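Local coordinates for putative uncharacterized protein PH0355 (Pyrococcus horikoshii, PDB 2Z0T) that is of unknown function but, as an ASCH-domain protein of the PUA clan, probably binds RNA, at residues Glu93-Lys97 against Tyr98-Ala102. Residues are numbered along the deposited sequence; the frame is centred on the assembly and turned at random.
Sequences EREKK and YGVVA
Tyr-98 N hydrogen-bonds to Arg-94 O and Gly-99 N to Glu-95 O, both at 2.9 Å, closing the last turn of helix 92-98. Gly-99 then leaves helical geometry with a positive phi of 91°. With these backbone angles a CB would press on Tyr-98 O, which in itself calls for glycine. The Lys-97 and Tyr-98 side chains run alongside each other in one direction. Lys-97 CG is anti to its backbone N (chi1 177°), and the chain runs on fully extended over one face of the Tyr-98 ring. Lys-97 CD makes a CH-pi contact with that face, 4.0 Å from the Tyr-98 ring centroid. Lys-97 NZ donates a hydrogen bond to Tyr-98 OH at 3.1 Å. The hydroxyl also bonds to Glu-29. Gly-99 ends the helix as a glycine C-cap does, and the chain passes straight into strand 100-107 of the ASCH domain, between strands 47-57 and 22-26. With an alanine in place of Tyr-98, the Lys-97 chain is likely to lose the ring it lies on, and Lys-97 NZ and Glu-29 their shared hydroxyl partner. Glu-95 CG meets Val-100 CG2 at 4.0 Å. The buried Glu-95 carboxylate is held by a salt bridge to Arg-87 and by Phe-60 N, with a weak bond from Lys-96 NZ to OE1.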
ATOM      1  N   GLU A  93     -15.419   7.928   4.550  1.00 18.20           N
ATOM      2  CA  GLU A  93     -15.311   8.554   5.864  1.00 19.52           C
ATOM      3  C   GLU A  93     -13.948   8.280   6.499  1.00 18.59           C
ATOM      4  O   GLU A  93     -13.334   9.177   7.078  1.00 16.13           O
ATOM      5  CB  GLU A  93     -16.426   8.067   6.790  1.00 22.87           C
ATOM      6  CG  GLU A  93     -17.775   8.715   6.520  1.00 29.43           C
ATOM      7  CD  GLU A  93     -17.744  10.223   6.707  1.00 31.32           C
ATOM      8  OE1 GLU A  93     -17.332  10.680   7.795  1.00 34.14           O
ATOM      9  OE2 GLU A  93     -18.134  10.952   5.770  1.00 33.98           O
ATOM     10  N   ARG A  94     -13.472   7.042   6.386  1.00 20.60           N
ATOM     11  CA  ARG A  94     -12.173   6.680   6.947  1.00 19.22           C
ATOM     12  C   ARG A  94     -11.049   7.374   6.182  1.00 17.45           C
ATOM     13  O   ARG A  94     -10.074   7.830   6.778  1.00 17.23           O
ATOM     14  CB  ARG A  94     -11.978   5.160   6.904  1.00 21.81           C
ATOM     15  CG  ARG A  94     -12.806   4.402   7.933  1.00 25.86           C
ATOM     16  CD  ARG A  94     -12.910   2.921   7.585  1.00 29.39           C
ATOM     17  NE  ARG A  94     -11.648   2.203   7.728  1.00 32.68           N
ATOM     18  CZ  ARG A  94     -11.425   0.983   7.245  1.00 32.63           C
ATOM     19  NH1 ARG A  94     -12.379   0.346   6.578  1.00 33.08           N
ATOM     20  NH2 ARG A  94     -10.253   0.393   7.442  1.00 31.29           N
ATOM     21  N   GLU A  95     -11.193   7.451   4.862  1.00 16.18           N
ATOM     22  CA  GLU A  95     -10.195   8.096   4.015  1.00 18.51           C
ATOM     23  C   GLU A  95     -10.034   9.558   4.429  1.00 18.52           C
ATOM     24  O   GLU A  95      -8.920  10.052   4.589  1.00 18.63           O
ATOM     25  CB  GLU A  95     -10.619   8.010   2.543  1.00 18.33           C
ATOM     26  CG  GLU A  95      -9.618   8.610   1.563  1.00 16.40           C
ATOM     27  CD  GLU A  95     -10.067   8.499   0.121  1.00 20.15           C
ATOM     28  OE1 GLU A  95     -11.170   7.962  -0.122  1.00 24.94           O
ATOM     29  OE2 GLU A  95      -9.318   8.951  -0.775  1.00 18.41           O
ATOM     30  N   LYS A  96     -11.156  10.246   4.608  1.00 18.35           N
ATOM     31  CA  LYS A  96     -11.137  11.648   5.011  1.00 18.57           C
ATOM     32  C   LYS A  96     -10.605  11.835   6.432  1.00 17.41           C
ATOM     33  O   LYS A  96      -9.917  12.814   6.725  1.00 19.01           O
ATOM     34  CB  LYS A  96     -12.547  12.242   4.904  1.00 21.95           C
ATOM     35  CG  LYS A  96     -12.983  12.599   3.484  1.00 30.34           C
ATOM     36  CD  LYS A  96     -12.858  11.417   2.532  1.00 33.98           C
ATOM     37  CE  LYS A  96     -13.393  11.737   1.144  1.00 37.73           C
ATOM     38  NZ  LYS A  96     -13.238  10.580   0.213  1.00 33.80           N
ATOM     39  N   LYS A  97     -10.917  10.888   7.310  1.00 16.97           N
ATOM     40  CA  LYS A  97     -10.487  10.956   8.702  1.00 17.64           C
ATOM     41  C   LYS A  97      -8.998  10.698   8.946  1.00 16.57           C
ATOM     42  O   LYS A  97      -8.365  11.382   9.757  1.00 15.20           O
ATOM     43  CB  LYS A  97     -11.296   9.959   9.540  1.00 20.78           C
ATOM     44  CG  LYS A  97     -10.871   9.885  10.997  1.00 23.64           C
ATOM     45  CD  LYS A  97     -11.608   8.781  11.733  1.00 30.00           C
ATOM     46  CE  LYS A  97     -11.184   8.707  13.190  1.00 32.28           C
ATOM     47  NZ  LYS A  97     -11.874   7.590  13.901  1.00 35.34           N
ATOM     48  N   TYR A  98      -8.440   9.720   8.242  1.00 16.19           N
ATOM     49  CA  TYR A  98      -7.039   9.340   8.431  1.00 15.18           C
ATOM     50  C   TYR A  98      -6.037   9.766   7.369  1.00 16.56           C
ATOM     51  O   TYR A  98      -4.857   9.961   7.668  1.00 16.02           O
ATOM     52  CB  TYR A  98      -6.937   7.820   8.566  1.00 18.21           C
ATOM     53  CG  TYR A  98      -7.680   7.238   9.740  1.00 21.12           C
ATOM     54  CD1 TYR A  98      -7.255   7.474  11.045  1.00 24.33           C
ATOM     55  CD2 TYR A  98      -8.809   6.442   9.546  1.00 26.22           C
ATOM     56  CE1 TYR A  98      -7.935   6.930  12.133  1.00 29.08           C
ATOM     57  CE2 TYR A  98      -9.498   5.894  10.627  1.00 27.59           C
ATOM     58  CZ  TYR A  98      -9.055   6.142  11.915  1.00 29.31           C
ATOM     59  OH  TYR A  98      -9.731   5.602  12.985  1.00 35.13           O
ATOM     60  N   GLY A  99      -6.489   9.902   6.131  1.00 14.91           N
ATOM     61  CA  GLY A  99      -5.561  10.234   5.069  1.00 15.29           C
ATOM     62  C   GLY A  99      -5.083   8.902   4.513  1.00 14.47           C
ATOM     63  O   GLY A  99      -5.506   7.848   4.994  1.00 13.84           O
ATOM     64  N   VAL A 100      -4.192   8.936   3.526  1.00 13.27           N
ATOM     65  CA  VAL A 100      -3.702   7.717   2.889  1.00 13.51           C
ATOM     66  C   VAL A 100      -2.182   7.661   2.889  1.00 12.88           C
ATOM     67  O   VAL A 100      -1.519   8.678   2.692  1.00 15.43           O
ATOM     68  CB  VAL A 100      -4.206   7.641   1.432  1.00 14.18           C
ATOM     69  CG1 VAL A 100      -3.625   6.426   0.729  1.00 22.30           C
ATOM     70  CG2 VAL A 100      -5.729   7.592   1.422  1.00 13.79           C
ATOM     71  N   VAL A 101      -1.630   6.470   3.094  1.00 12.32           N
ATOM     72  CA  VAL A 101      -0.183   6.333   3.115  1.00 10.84           C
ATOM     73  C   VAL A 101       0.347   5.411   2.021  1.00 13.15           C
ATOM     74  O   VAL A 101      -0.231   4.359   1.735  1.00 11.40           O
ATOM     75  CB  VAL A 101       0.307   5.827   4.499  1.00 11.21           C
ATOM     76  CG1 VAL A 101      -0.299   4.469   4.810  1.00 14.42           C
ATOM     77  CG2 VAL A 101       1.833   5.752   4.521  1.00 14.40           C
ATOM     78  N   ALA A 102       1.433   5.841   1.386  1.00 10.01           N
ATOM     79  CA  ALA A 102       2.088   5.053   0.354  1.00  9.89           C
ATOM     80  C   ALA A 102       3.335   4.480   1.027  1.00 10.90           C
ATOM     81  O   ALA A 102       4.238   5.224   1.407  1.00 12.10           O
ATOM     82  CB  ALA A 102       2.484   5.933  -0.828  1.00 11.81           C
TER